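Local coordinates for protein putative peptidase (Parabacteroides merdae, PDB 4L8K) that probably cleaves peptide bonds in protein or peptide substrates as a serine peptidase of family S41, at residues 212-217 against 304-309. Sequence-based numbering, arbitrary orientation.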
ATOM      1  N   PRO A 212       9.369 -21.098   1.448  1.00 20.88           N
ATOM      2  CA  PRO A 212       9.386 -19.921   0.552  1.00 18.56           C
ATOM      3  C   PRO A 212       8.002 -19.291   0.309  1.00 21.72           C
ATOM      4  O   PRO A 212       6.973 -19.983   0.275  1.00 20.50           O
ATOM      5  CB  PRO A 212       9.976 -20.481  -0.737  1.00 20.08           C
ATOM      6  CG  PRO A 212      10.843 -21.630  -0.288  1.00 23.76           C
ATOM      7  CD  PRO A 212      10.063 -22.253   0.828  1.00 20.99           C
ATOM      8  N   VAL A 213       7.980 -17.946   0.212  1.00 16.20           N
ATOM      9  CA  VAL A 213       6.774 -17.144  -0.027  1.00 14.47           C
ATOM     10  C   VAL A 213       7.057 -16.126  -1.104  1.00 19.16           C
ATOM     11  O   VAL A 213       8.064 -15.401  -1.015  1.00 19.20           O
ATOM     12  CB  VAL A 213       6.253 -16.404   1.268  1.00 17.53           C
ATOM     13  CG1 VAL A 213       5.022 -15.533   0.996  1.00 16.10           C
ATOM     14  CG2 VAL A 213       5.958 -17.369   2.393  1.00 17.25           C
ATOM     15  N   ILE A 214       6.131 -15.995  -2.067  1.00 16.77           N
ATOM     16  CA  ILE A 214       6.191 -14.914  -3.041  1.00 17.82           C
ATOM     17  C   ILE A 214       5.026 -13.974  -2.741  1.00 21.40           C
ATOM     18  O   ILE A 214       3.883 -14.403  -2.800  1.00 20.21           O
ATOM     19  CB  ILE A 214       6.233 -15.312  -4.548  1.00 21.04           C
ATOM     20  CG1 ILE A 214       7.211 -16.509  -4.848  1.00 22.65           C
ATOM     21  CG2 ILE A 214       6.510 -14.080  -5.416  1.00 16.95           C
ATOM     22  CD1 ILE A 214       8.690 -16.294  -4.569  1.00 24.78           C
ATOM     23  N   VAL A 215       5.315 -12.719  -2.391  1.00 18.12           N
ATOM     24  CA  VAL A 215       4.298 -11.687  -2.146  1.00 16.99           C
ATOM     25  C   VAL A 215       4.135 -10.917  -3.464  1.00 19.40           C
ATOM     26  O   VAL A 215       5.127 -10.453  -4.027  1.00 19.01           O
ATOM     27  CB  VAL A 215       4.603 -10.761  -0.919  1.00 19.85           C
ATOM     28  CG1 VAL A 215       3.600  -9.596  -0.822  1.00 19.28           C
ATOM     29  CG2 VAL A 215       4.618 -11.557   0.388  1.00 18.85           C
ATOM     30  N   LEU A 216       2.906 -10.854  -3.995  1.00 14.92           N
ATOM     31  CA  LEU A 216       2.649 -10.162  -5.262  1.00 14.11           C
ATOM     32  C   LEU A 216       2.117  -8.773  -5.005  1.00 19.75           C
ATOM     33  O   LEU A 216       1.181  -8.608  -4.224  1.00 19.03           O
ATOM     34  CB  LEU A 216       1.671 -10.945  -6.173  1.00 12.99           C
ATOM     35  CG  LEU A 216       1.965 -12.427  -6.490  1.00 15.62           C
ATOM     36  CD1 LEU A 216       1.071 -12.903  -7.626  1.00 15.13           C
ATOM     37  CD2 LEU A 216       3.447 -12.670  -6.899  1.00 17.61           C
ATOM     38  N   THR A 217       2.744  -7.757  -5.619  1.00 18.11           N
ATOM     39  CA  THR A 217       2.355  -6.362  -5.431  1.00 17.19           C
ATOM     40  C   THR A 217       2.184  -5.620  -6.766  1.00 20.38           C
ATOM     41  O   THR A 217       2.753  -6.012  -7.786  1.00 21.69           O
ATOM     42  CB  THR A 217       3.403  -5.598  -4.554  1.00 26.02           C
ATOM     43  OG1 THR A 217       4.654  -5.554  -5.218  1.00 26.74           O
ATOM     44  CG2 THR A 217       3.590  -6.201  -3.184  1.00 20.11           C
ATOM     45  N   GLU A 304       2.698 -16.599 -13.037  1.00 20.65           N
ATOM     46  CA  GLU A 304       3.540 -17.587 -13.720  1.00 21.30           C
ATOM     47  C   GLU A 304       5.015 -17.498 -13.295  1.00 24.21           C
ATOM     48  O   GLU A 304       5.625 -18.533 -13.038  1.00 25.44           O
ATOM     49  CB  GLU A 304       3.426 -17.470 -15.240  1.00 23.43           C
ATOM     50  CG  GLU A 304       2.053 -17.822 -15.776  1.00 31.37           C
ATOM     51  CD  GLU A 304       1.580 -19.252 -15.600  1.00 38.79           C
ATOM     52  OE1 GLU A 304       2.417 -20.154 -15.376  1.00 35.44           O
ATOM     53  OE2 GLU A 304       0.360 -19.473 -15.732  1.00 26.35           O
ATOM     54  N   ALA A 305       5.568 -16.267 -13.186  1.00 20.03           N
ATOM     55  CA  ALA A 305       6.954 -16.053 -12.749  1.00 19.36           C
ATOM     56  C   ALA A 305       7.129 -16.538 -11.302  1.00 23.00           C
ATOM     57  O   ALA A 305       8.118 -17.200 -11.007  1.00 22.91           O
ATOM     58  CB  ALA A 305       7.330 -14.586 -12.878  1.00 18.80           C
ATOM     59  N   ALA A 306       6.123 -16.273 -10.437  1.00 18.65           N
ATOM     60  CA  ALA A 306       6.124 -16.686  -9.032  1.00 17.76           C
ATOM     61  C   ALA A 306       6.094 -18.225  -8.945  1.00 23.66           C
ATOM     62  O   ALA A 306       6.873 -18.807  -8.179  1.00 22.54           O
ATOM     63  CB  ALA A 306       4.937 -16.060  -8.303  1.00 17.26           C
ATOM     64  N   ILE A 307       5.250 -18.890  -9.795  1.00 22.46           N
ATOM     65  CA  ILE A 307       5.151 -20.360  -9.857  1.00 22.18           C
ATOM     66  C   ILE A 307       6.514 -20.917 -10.295  1.00 24.64           C
ATOM     67  O   ILE A 307       7.018 -21.818  -9.642  1.00 22.86           O
ATOM     68  CB  ILE A 307       3.983 -20.863 -10.773  1.00 24.39           C
ATOM     69  CG1 ILE A 307       2.597 -20.598 -10.133  1.00 22.72           C
ATOM     70  CG2 ILE A 307       4.138 -22.367 -11.139  1.00 22.27           C
ATOM     71  CD1 ILE A 307       1.383 -20.787 -11.154  1.00 20.97           C
ATOM     72  N   GLY A 308       7.101 -20.333 -11.353  1.00 21.28           N
ATOM     73  CA  GLY A 308       8.411 -20.734 -11.869  1.00 21.31           C
ATOM     74  C   GLY A 308       9.518 -20.672 -10.821  1.00 25.14           C
ATOM     75  O   GLY A 308      10.275 -21.628 -10.620  1.00 24.11           O
ATOM     76  N   LEU A 309       9.577 -19.557 -10.107  1.00 24.20           N
ATOM     77  CA  LEU A 309      10.562 -19.335  -9.048  1.00 25.41           C
ATOM     78  C   LEU A 309      10.430 -20.345  -7.899  1.00 29.66           C
ATOM     79  O   LEU A 309      11.431 -20.911  -7.495  1.00 30.36           O
ATOM     80  CB  LEU A 309      10.466 -17.907  -8.522  1.00 25.16           C
ATOM     81  CG  LEU A 309      11.566 -17.457  -7.577  1.00 31.48           C
ATOM     82  CD1 LEU A 309      12.982 -17.676  -8.193  1.00 31.83           C
ATOM     83  CD2 LEU A 309      11.365 -16.001  -7.224  1.00 34.84           C
TER
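In Ile-214, CG2 stands anti to the backbone N while CG1 lies beside it (chi1 -44°), which directs the CG2 branch at Ala-306; the next torsion, chi2 -63°, turns CD1 toward Leu-309. The contact is a helix-on-sheet layer of the alpha/beta core expected for family S41 peptidases of the ClpP/crotonase clan. Strand 213-217, flanked in parallel by strands 149-153 and 238-242, lies under helix 301-311, and the two short segments run nearly antiparallel, at 168°, with their axes 9.3 Å apart at closest approach. Ala-306 CB is the small group at the middle of the interface. It sits 3.8 Å from Ile-214 CG2 and 4.0 Å from Leu-216 CD2, touching one methyl from each of two residues that project from the same face of the strand. A bare methyl at this position is consistent with the close approach of the backbones, the CA atoms of Ile-214 and Ala-306 being separated by 6.2 Å. Three residues further along the helix, the side chain of Leu-309 crosses that of Ile-214. No hydrogen bond links the two segments; the contact is wholly apolar, buried around Ala-306 and exposed at Leu-309. Beyond them, Ile-151 of the neighbouring strand also touches Ala-306, and Met-241 on strand 238-242 packs against Ile-214. Cutting Ile-214 back to an alanine removes CG2 and CD1, which is likely to open a gap beneath the helix, with only the CB of the new residue still near Ala-306 and Leu-309 left without its methyl partner on this strand. At that outer end of the contact, Leu-309 CD2 rests 3.8 Å from Ile-214 CD1.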